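Local atomic coordinates of GTP-binding protein (Sulfolobus solfataricus P2, PDB entry 2QTF), a protein that hydrolyses GTP and associates with the 50S ribosomal subunit, with a possible role in protein synthesis or ribosome biogenesis. Residues Ile331-Ser334 / Asn340-Leu343; Thr193-Ser198 / Leu296-Lys301; Asn73-Arg76 / Glu82-Asp85. All coordinates share one frame; numbering follows the deposited sequence.

Contacts 1 and 2 lie together in the GTPase domain, with centres 9 Å apart. They meet directly, because strands 327-332 and 295-300 are neighbours in one sheet. Ile331 O lies 2.9 Å from Leu299 N, a probable hydrogen bond, and the side chain of Ile333 packs on Leu195 and Asn300. Both reach the inferred GTP site: Ser334 in contact 1, and Thr193, Asn300 and Lys301 in contact 2, where Thr193 binds a sulfate. Contact 3 belongs to the N-terminal region, away from the annotated sites. Its centre is about 34 Å from that of contact 2 and 43 Å from that of contact 1, and it touches neither.

Contact 1 of 3, residues Ile331-Ser334 / Asn340-Leu343; sequences IPIS and NLEL
Asn340 reaches across to Pro332 with its side-chain amide. Its ND2 gives a hydrogen bond to the backbone O of Pro332, 3.0 Å away. The bond is bent, with an N-H...O angle of 136°, and the donor stands above the carbonyl plane, 40° out of it. CB of Asn340 also lies close to Pro332 O, at 3.3 Å. The side-chain CG is anti to its own carbonyl carbon (chi1 -78°), which carries the amide over to the strand.

Apolar contacts flank this bond. CD2 of Leu343 touches CB of Ile331 at 3.8 Å, and the two side chains run past each other in opposite directions. The end of Leu341 approaches the strand, with CD1 4.1 Å from CB of Ile333. The same methyl comes to 3.8 Å from the backbone O of Ser334.

Further out, Ile331 and Ile333 make backbone hydrogen bonds to strand 295-300, and Pro332 packs on helix 309-323. The OG of Ser334, a residue inferred to bind GTP, is hydrogen-bonded to Asp303 of the same inferred site and to the backbone N of Lys337. The serine heads the SAL sequence, the G5 element of the GTPase fold.

Asn340 sits at the N-cap of helix 341-355, yet its amide makes no capping bond. With an alanine here, Pro332 O would probably be left without its amide mate, and the helix start would lose its polar tie to the strand. A single bent hydrogen bond is the polar link between the segments, so edge strand and last helix are joined mainly by apolar packing.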
loop_
_atom_site.group_PDB
_atom_site.type_symbol
_atom_site.label_atom_id
_atom_site.label_comp_id
_atom_site.label_asym_id
_atom_site.label_seq_id
_atom_site.Cartn_x
_atom_site.Cartn_y
_atom_site.Cartn_z
ATOM N N ILE A 331 18.434 -6.524 10.548
ATOM C CA ILE A 331 19.565 -5.711 10.024
ATOM C C ILE A 331 19.181 -4.244 9.827
ATOM O O ILE A 331 18.066 -3.943 9.493
ATOM C CB ILE A 331 20.182 -6.329 8.737
ATOM C CG1 ILE A 331 19.103 -6.406 7.634
ATOM C CG2 ILE A 331 20.549 -7.830 9.116
ATOM C CD1 ILE A 331 19.533 -6.982 6.238
ATOM N N PRO A 332 20.131 -3.342 10.010
ATOM C CA PRO A 332 19.900 -1.953 9.655
ATOM C C PRO A 332 20.349 -1.695 8.257
ATOM O O PRO A 332 21.482 -2.158 7.855
ATOM C CB PRO A 332 20.845 -1.202 10.624
ATOM C CG PRO A 332 22.073 -2.249 10.786
ATOM C CD PRO A 332 21.465 -3.601 10.639
ATOM N N ILE A 333 19.547 -0.963 7.508
ATOM C CA ILE A 333 19.957 -0.597 6.166
ATOM C C ILE A 333 19.517 0.816 5.875
ATOM O O ILE A 333 18.668 1.391 6.603
ATOM C CB ILE A 333 19.237 -1.486 5.068
ATOM C CG1 ILE A 333 17.689 -1.272 5.181
ATOM C CG2 ILE A 333 19.673 -2.971 5.239
ATOM C CD1 ILE A 333 16.859 -1.982 4.026
ATOM N N SER A 334 20.011 1.373 4.781
ATOM C CA SER A 334 19.381 2.566 4.193
ATOM C C SER A 334 19.173 2.277 2.714
ATOM O O SER A 334 20.137 2.240 1.943
ATOM C CB SER A 334 20.173 3.827 4.383
ATOM O OG SER A 334 19.534 4.780 3.532
ATOM N N ASN A 340 24.543 -0.704 3.683
ATOM C CA ASN A 340 24.413 -2.130 4.113
ATOM C C ASN A 340 23.665 -2.947 3.132
ATOM O O ASN A 340 23.016 -3.895 3.481
ATOM C CB ASN A 340 23.791 -2.306 5.525
ATOM C CG ASN A 340 24.801 -2.019 6.615
ATOM O OD1 ASN A 340 26.006 -2.360 6.477
ATOM N ND2 ASN A 340 24.356 -1.346 7.669
ATOM N N LEU A 341 23.707 -2.542 1.889
ATOM C CA LEU A 341 22.992 -3.320 0.905
ATOM C C LEU A 341 23.636 -4.665 0.556
ATOM O O LEU A 341 22.929 -5.663 0.223
ATOM C CB LEU A 341 22.746 -2.456 -0.310
ATOM C CG LEU A 341 21.371 -1.735 -0.107
ATOM C CD1 LEU A 341 20.621 -1.471 1.256
ATOM C CD2 LEU A 341 21.574 -0.532 -0.757
ATOM N N GLU A 342 24.940 -4.751 0.788
ATOM C CA GLU A 342 25.627 -6.000 0.602
ATOM C C GLU A 342 25.234 -6.922 1.735
ATOM O O GLU A 342 24.992 -8.097 1.539
ATOM C CB GLU A 342 27.147 -5.804 0.548
ATOM C CG GLU A 342 27.902 -7.202 0.357
ATOM C CD GLU A 342 27.670 -7.940 -0.991
ATOM O OE1 GLU A 342 27.232 -7.266 -1.923
ATOM O OE2 GLU A 342 28.018 -9.177 -1.049
ATOM N N LEU A 343 25.092 -6.375 2.944
ATOM C CA LEU A 343 24.539 -7.239 4.011
ATOM C C LEU A 343 23.143 -7.748 3.694
ATOM O O LEU A 343 22.844 -8.919 3.912
ATOM C CB LEU A 343 24.507 -6.493 5.395
ATOM C CG LEU A 343 23.906 -7.212 6.628
ATOM C CD1 LEU A 343 24.608 -8.509 6.956
ATOM C CD2 LEU A 343 23.908 -6.203 7.864
#

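Contact 2 of 3, residues Thr193-Ser198 / Leu296-Lys301; sequences TSLFNS and LVTLNK. With SO4 (sulfate ion), chain F.
Ser194 and Asn300 meet through water 1. The water donates to OG of Ser194 at 2.5 Å and accepts from ND2 of Asn300 at 2.9 Å. OG of Ser194 and ND2 of Asn300 are themselves 4.3 Å apart, too far for a direct hydrogen bond. Each has a second partner: OG of Ser194 bonds to Gly191 O, and ND2 of Asn300 to Ser190 O. The OD1 of Asn300 takes the backbone N of Ala335, so both ends of the amide are engaged, which probably holds its rotation.

The direct packing is slight. With CG anti to the backbone N (chi1 -180°), Leu195 extends toward the strand, and its CD2 comes to 3.9 Å from OG1 of Thr298. The two side chains meet at a slant. This hydroxyl is buried with no polar partner in the model. Ile262 and Leu344 pack on both residues.

This is the core of a P-loop GTPase. Helix 192-200 follows the Walker A loop, and Asn300 and Lys301 open the NKID sequence, the G4 element that recognises guanine in this family.

Hydrogen bonds to a bound anion gather at the helix start. Thr193 grips one sulfate oxygen, O1, twice: its N donates at 3.0 Å with a fairly straight N-H...O angle of 159°, and its OG1 bonds at 3.0 Å. Asn189 N, Gly191 N and Lys192 NZ also hold the sulfate, which probably occupies a phosphate position of GTP.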
loop_
_atom_site.group_PDB
_atom_site.type_symbol
_atom_site.label_atom_id
_atom_site.label_comp_id
_atom_site.label_asym_id
_atom_site.label_seq_id
_atom_site.Cartn_x
_atom_site.Cartn_y
_atom_site.Cartn_z
ATOM N N THR A 193 8.910 0.301 -1.304
ATOM C CA THR A 193 9.159 0.440 -2.756
ATOM C C THR A 193 10.656 0.711 -2.975
ATOM O O THR A 193 11.249 0.092 -3.859
ATOM C CB THR A 193 8.312 1.616 -3.283
ATOM O OG1 THR A 193 6.975 1.278 -3.026
ATOM C CG2 THR A 193 8.522 1.885 -4.777
ATOM N N SER A 194 11.276 1.522 -2.101
ATOM C CA SER A 194 12.704 1.867 -2.279
ATOM C C SER A 194 13.507 0.618 -2.077
ATOM O O SER A 194 14.462 0.405 -2.829
ATOM C CB SER A 194 13.249 2.967 -1.363
ATOM O OG SER A 194 13.088 2.541 -0.043
ATOM N N LEU A 195 13.149 -0.227 -1.128
ATOM C CA LEU A 195 13.884 -1.512 -0.921
ATOM C C LEU A 195 13.724 -2.499 -2.124
ATOM O O LEU A 195 14.689 -3.074 -2.661
ATOM C CB LEU A 195 13.337 -2.177 0.311
ATOM C CG LEU A 195 14.025 -3.523 0.644
ATOM C CD1 LEU A 195 15.483 -3.121 0.832
ATOM C CD2 LEU A 195 13.542 -3.982 2.017
ATOM N N PHE A 196 12.497 -2.634 -2.585
ATOM C CA PHE A 196 12.208 -3.454 -3.792
ATOM C C PHE A 196 13.004 -2.962 -5.010
ATOM O O PHE A 196 13.671 -3.740 -5.727
ATOM C CB PHE A 196 10.714 -3.351 -4.125
ATOM C CG PHE A 196 10.278 -4.340 -5.172
ATOM C CD1 PHE A 196 9.837 -5.574 -4.784
ATOM C CD2 PHE A 196 10.210 -3.986 -6.550
ATOM C CE1 PHE A 196 9.390 -6.526 -5.700
ATOM C CE2 PHE A 196 9.753 -4.980 -7.492
ATOM C CZ PHE A 196 9.376 -6.260 -6.988
ATOM N N ASN A 197 12.943 -1.656 -5.244
ATOM C CA ASN A 197 13.625 -1.111 -6.378
ATOM C C ASN A 197 15.079 -1.276 -6.271
ATOM O O ASN A 197 15.798 -1.520 -7.290
ATOM C CB ASN A 197 13.296 0.383 -6.552
ATOM C CG ASN A 197 11.947 0.584 -7.106
ATOM O OD1 ASN A 197 11.285 -0.385 -7.504
ATOM N ND2 ASN A 197 11.497 1.840 -7.137
ATOM N N SER A 198 15.584 -1.136 -5.051
ATOM C CA SER A 198 17.031 -1.291 -4.859
ATOM C C SER A 198 17.547 -2.726 -5.209
ATOM O O SER A 198 18.597 -2.911 -5.949
ATOM C CB SER A 198 17.393 -0.927 -3.429
ATOM O OG SER A 198 18.728 -1.247 -3.274
ATOM N N LEU A 296 12.817 -11.688 7.918
ATOM C CA LEU A 296 14.003 -10.881 8.031
ATOM C C LEU A 296 13.515 -9.467 8.286
ATOM O O LEU A 296 12.827 -8.890 7.432
ATOM C CB LEU A 296 14.735 -10.893 6.671
ATOM C CG LEU A 296 15.959 -9.954 6.504
ATOM C CD1 LEU A 296 17.037 -10.151 7.607
ATOM C CD2 LEU A 296 16.659 -10.130 5.038
ATOM N N VAL A 297 13.890 -8.845 9.384
ATOM C CA VAL A 297 13.386 -7.523 9.697
ATOM C C VAL A 297 14.446 -6.560 9.235
ATOM O O VAL A 297 15.655 -6.722 9.566
ATOM C CB VAL A 297 13.103 -7.297 11.277
ATOM C CG1 VAL A 297 12.609 -5.871 11.493
ATOM C CG2 VAL A 297 12.155 -8.385 11.838
ATOM N N THR A 298 14.044 -5.551 8.445
ATOM C CA THR A 298 15.027 -4.580 8.061
ATOM C C THR A 298 14.642 -3.220 8.655
ATOM O O THR A 298 13.643 -2.628 8.267
ATOM C CB THR A 298 15.206 -4.444 6.517
ATOM O OG1 THR A 298 13.987 -3.987 5.938
ATOM C CG2 THR A 298 15.603 -5.763 5.859
ATOM N N LEU A 299 15.480 -2.743 9.547
ATOM C CA LEU A 299 15.367 -1.415 10.091
ATOM C C LEU A 299 15.947 -0.398 9.116
ATOM O O LEU A 299 17.158 -0.304 8.932
ATOM C CB LEU A 299 16.096 -1.409 11.481
ATOM C CG LEU A 299 15.987 -0.204 12.355
ATOM C CD1 LEU A 299 14.383 0.105 12.516
ATOM C CD2 LEU A 299 16.690 -0.545 13.699
ATOM N N ASN A 300 15.048 0.309 8.430
ATOM C CA ASN A 300 15.365 1.109 7.280
ATOM C C ASN A 300 15.461 2.611 7.619
ATOM O O ASN A 300 15.111 2.992 8.752
ATOM C CB ASN A 300 14.261 0.893 6.218
ATOM C CG ASN A 300 14.646 1.440 4.838
ATOM O OD1 ASN A 300 15.810 1.441 4.414
ATOM N ND2 ASN A 300 13.666 1.955 4.135
ATOM N N LYS A 301 15.994 3.382 6.660
ATOM C CA LYS A 301 16.141 4.855 6.671
ATOM C C LYS A 301 17.133 5.272 7.735
ATOM O O LYS A 301 17.031 6.398 8.278
ATOM C CB LYS A 301 14.778 5.523 6.946
ATOM C CG LYS A 301 13.720 5.157 5.980
ATOM C CD LYS A 301 12.516 6.147 6.162
ATOM C CE LYS A 301 11.426 5.740 5.243
ATOM N NZ LYS A 301 10.318 6.787 5.144
HETATM S S SO4 F . 6.515 2.537 1.153
HETATM O O1 SO4 F . 6.696 1.903 -0.138
HETATM O O2 SO4 F . 7.619 3.412 1.496
HETATM O O3 SO4 F . 6.667 1.658 2.303
HETATM O O4 SO4 F . 5.252 3.313 1.198
HETATM O O HOH W 1 13.925 3.875 1.920
#

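Contact 3 of 3, residues Asn73-Arg76 / Glu82-Asp85; sequences NIRR and EVLD
The backbone O of Val83 accepts a hydrogen bond from water 2 at 2.6 Å. The same water accepts from NE of Arg75 at 3.0 Å, so it bridges the strand backbone and the arginine. It lies at the edge of the guanidinium group, in its plane. The Arg75 side chain is extended from CG to NE, which brings the group out to the water. Its NH2 end forms a salt bridge with Glu115. The guanidinium is therefore held from more than one direction, and this is likely to limit its rotation.

Nearer the backbone the contact is apolar, and Val83 is its centre. CG2 of Ile74 meets CG1 of Val83 at 3.7 Å and CB of Val83 also at 3.7 Å. The CG2 of Val83 stands a little farther from that methyl, at 3.9 Å. One branch of the isoleucine thus presses against the whole fork of the valine. With chi1 at 55°, CG1 of Val83 lies between its own N and carbonyl carbon, and from there it also touches CG of Arg75 at 3.8 Å. Both helix side chains cross the valine at about a right angle. The aliphatic root of Arg75 thus packs on Val83, while its NE bonds to water 2 and its NH2 pairs with Glu115.

The two segments close a beta-alpha-beta unit formed by strand 59-62, helix 68-78 and strand 82-84. Leu60 of the first strand packs on both Ile74 and Val83, and Phe71 and Leu78 of the helix also cover Val83. Strand 82-84 is the outermost strand on its side of the four-stranded parallel sheet, and helix 68-78 packs against it.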
loop_
_atom_site.group_PDB
_atom_site.type_symbol
_atom_site.label_atom_id
_atom_site.label_comp_id
_atom_site.label_asym_id
_atom_site.label_seq_id
_atom_site.Cartn_x
_atom_site.Cartn_y
_atom_site.Cartn_z
ATOM N N ASN A 73 -20.265 15.914 -10.355
ATOM C CA ASN A 73 -19.911 17.202 -10.917
ATOM C C ASN A 73 -18.442 17.210 -11.367
ATOM O O ASN A 73 -18.189 17.596 -12.496
ATOM C CB ASN A 73 -20.129 18.267 -9.873
ATOM C CG ASN A 73 -21.615 18.574 -9.690
ATOM O OD1 ASN A 73 -22.128 18.666 -8.577
ATOM N ND2 ASN A 73 -22.304 18.587 -10.777
ATOM N N ILE A 74 -17.511 16.698 -10.525
ATOM C CA ILE A 74 -16.075 16.553 -10.944
ATOM C C ILE A 74 -15.898 15.672 -12.185
ATOM O O ILE A 74 -15.176 16.075 -13.095
ATOM C CB ILE A 74 -15.204 16.060 -9.801
ATOM C CG1 ILE A 74 -15.392 17.016 -8.602
ATOM C CG2 ILE A 74 -13.789 15.787 -10.254
ATOM C CD1 ILE A 74 -14.609 16.513 -7.334
ATOM N N ARG A 75 -16.554 14.490 -12.237
ATOM C CA ARG A 75 -16.352 13.570 -13.379
ATOM C C ARG A 75 -16.863 14.180 -14.661
ATOM O O ARG A 75 -16.293 13.951 -15.724
ATOM C CB ARG A 75 -17.118 12.251 -13.180
ATOM C CG ARG A 75 -16.486 11.391 -12.029
ATOM C CD ARG A 75 -17.407 10.127 -11.852
ATOM N NE ARG A 75 -16.795 9.163 -10.905
ATOM C CZ ARG A 75 -17.465 8.111 -10.418
ATOM N NH1 ARG A 75 -18.750 7.959 -10.769
ATOM N NH2 ARG A 75 -16.818 7.217 -9.648
ATOM N N ARG A 76 -17.971 14.928 -14.559
ATOM C CA ARG A 76 -18.469 15.668 -15.783
ATOM C C ARG A 76 -17.450 16.669 -16.302
ATOM O O ARG A 76 -17.055 16.579 -17.450
ATOM C CB ARG A 76 -19.816 16.378 -15.504
ATOM C CG ARG A 76 -20.320 17.146 -16.819
ATOM C CD ARG A 76 -21.522 18.090 -16.411
ATOM N NE ARG A 76 -21.104 19.125 -15.454
ATOM C CZ ARG A 76 -21.510 19.205 -14.199
ATOM N NH1 ARG A 76 -22.341 18.310 -13.654
ATOM N NH2 ARG A 76 -21.066 20.181 -13.483
ATOM N N GLU A 82 -9.689 10.946 -14.678
ATOM C CA GLU A 82 -10.137 10.169 -13.548
ATOM C C GLU A 82 -10.075 11.046 -12.318
ATOM O O GLU A 82 -9.130 11.862 -12.171
ATOM C CB GLU A 82 -9.126 9.023 -13.397
ATOM C CG GLU A 82 -9.399 7.981 -12.183
ATOM C CD GLU A 82 -9.327 6.429 -12.608
ATOM O OE1 GLU A 82 -10.111 5.484 -12.089
ATOM O OE2 GLU A 82 -8.506 6.186 -13.514
ATOM N N VAL A 83 -11.041 10.892 -11.419
ATOM C CA VAL A 83 -10.870 11.466 -10.067
ATOM C C VAL A 83 -10.922 10.274 -9.056
ATOM O O VAL A 83 -11.801 9.384 -9.186
ATOM C CB VAL A 83 -11.933 12.613 -9.732
ATOM C CG1 VAL A 83 -13.424 12.133 -9.924
ATOM C CG2 VAL A 83 -11.851 12.990 -8.284
ATOM N N LEU A 84 -10.007 10.263 -8.098
ATOM C CA LEU A 84 -9.998 9.233 -7.046
ATOM C C LEU A 84 -10.183 10.042 -5.788
ATOM O O LEU A 84 -9.425 10.971 -5.572
ATOM C CB LEU A 84 -8.614 8.570 -6.973
ATOM C CG LEU A 84 -8.249 7.792 -8.278
ATOM C CD1 LEU A 84 -6.734 7.220 -8.135
ATOM C CD2 LEU A 84 -9.318 6.693 -8.538
ATOM N N ASP A 85 -11.091 9.608 -4.902
ATOM C CA ASP A 85 -11.046 10.122 -3.539
ATOM C C ASP A 85 -10.245 9.103 -2.677
ATOM O O ASP A 85 -9.570 8.184 -3.203
ATOM C CB ASP A 85 -12.465 10.435 -2.995
ATOM C CG ASP A 85 -13.272 9.189 -2.614
ATOM O OD1 ASP A 85 -12.858 8.061 -3.029
ATOM O OD2 ASP A 85 -14.333 9.362 -1.956
HETATM O O HOH W 2 -13.990 8.356 -10.260
#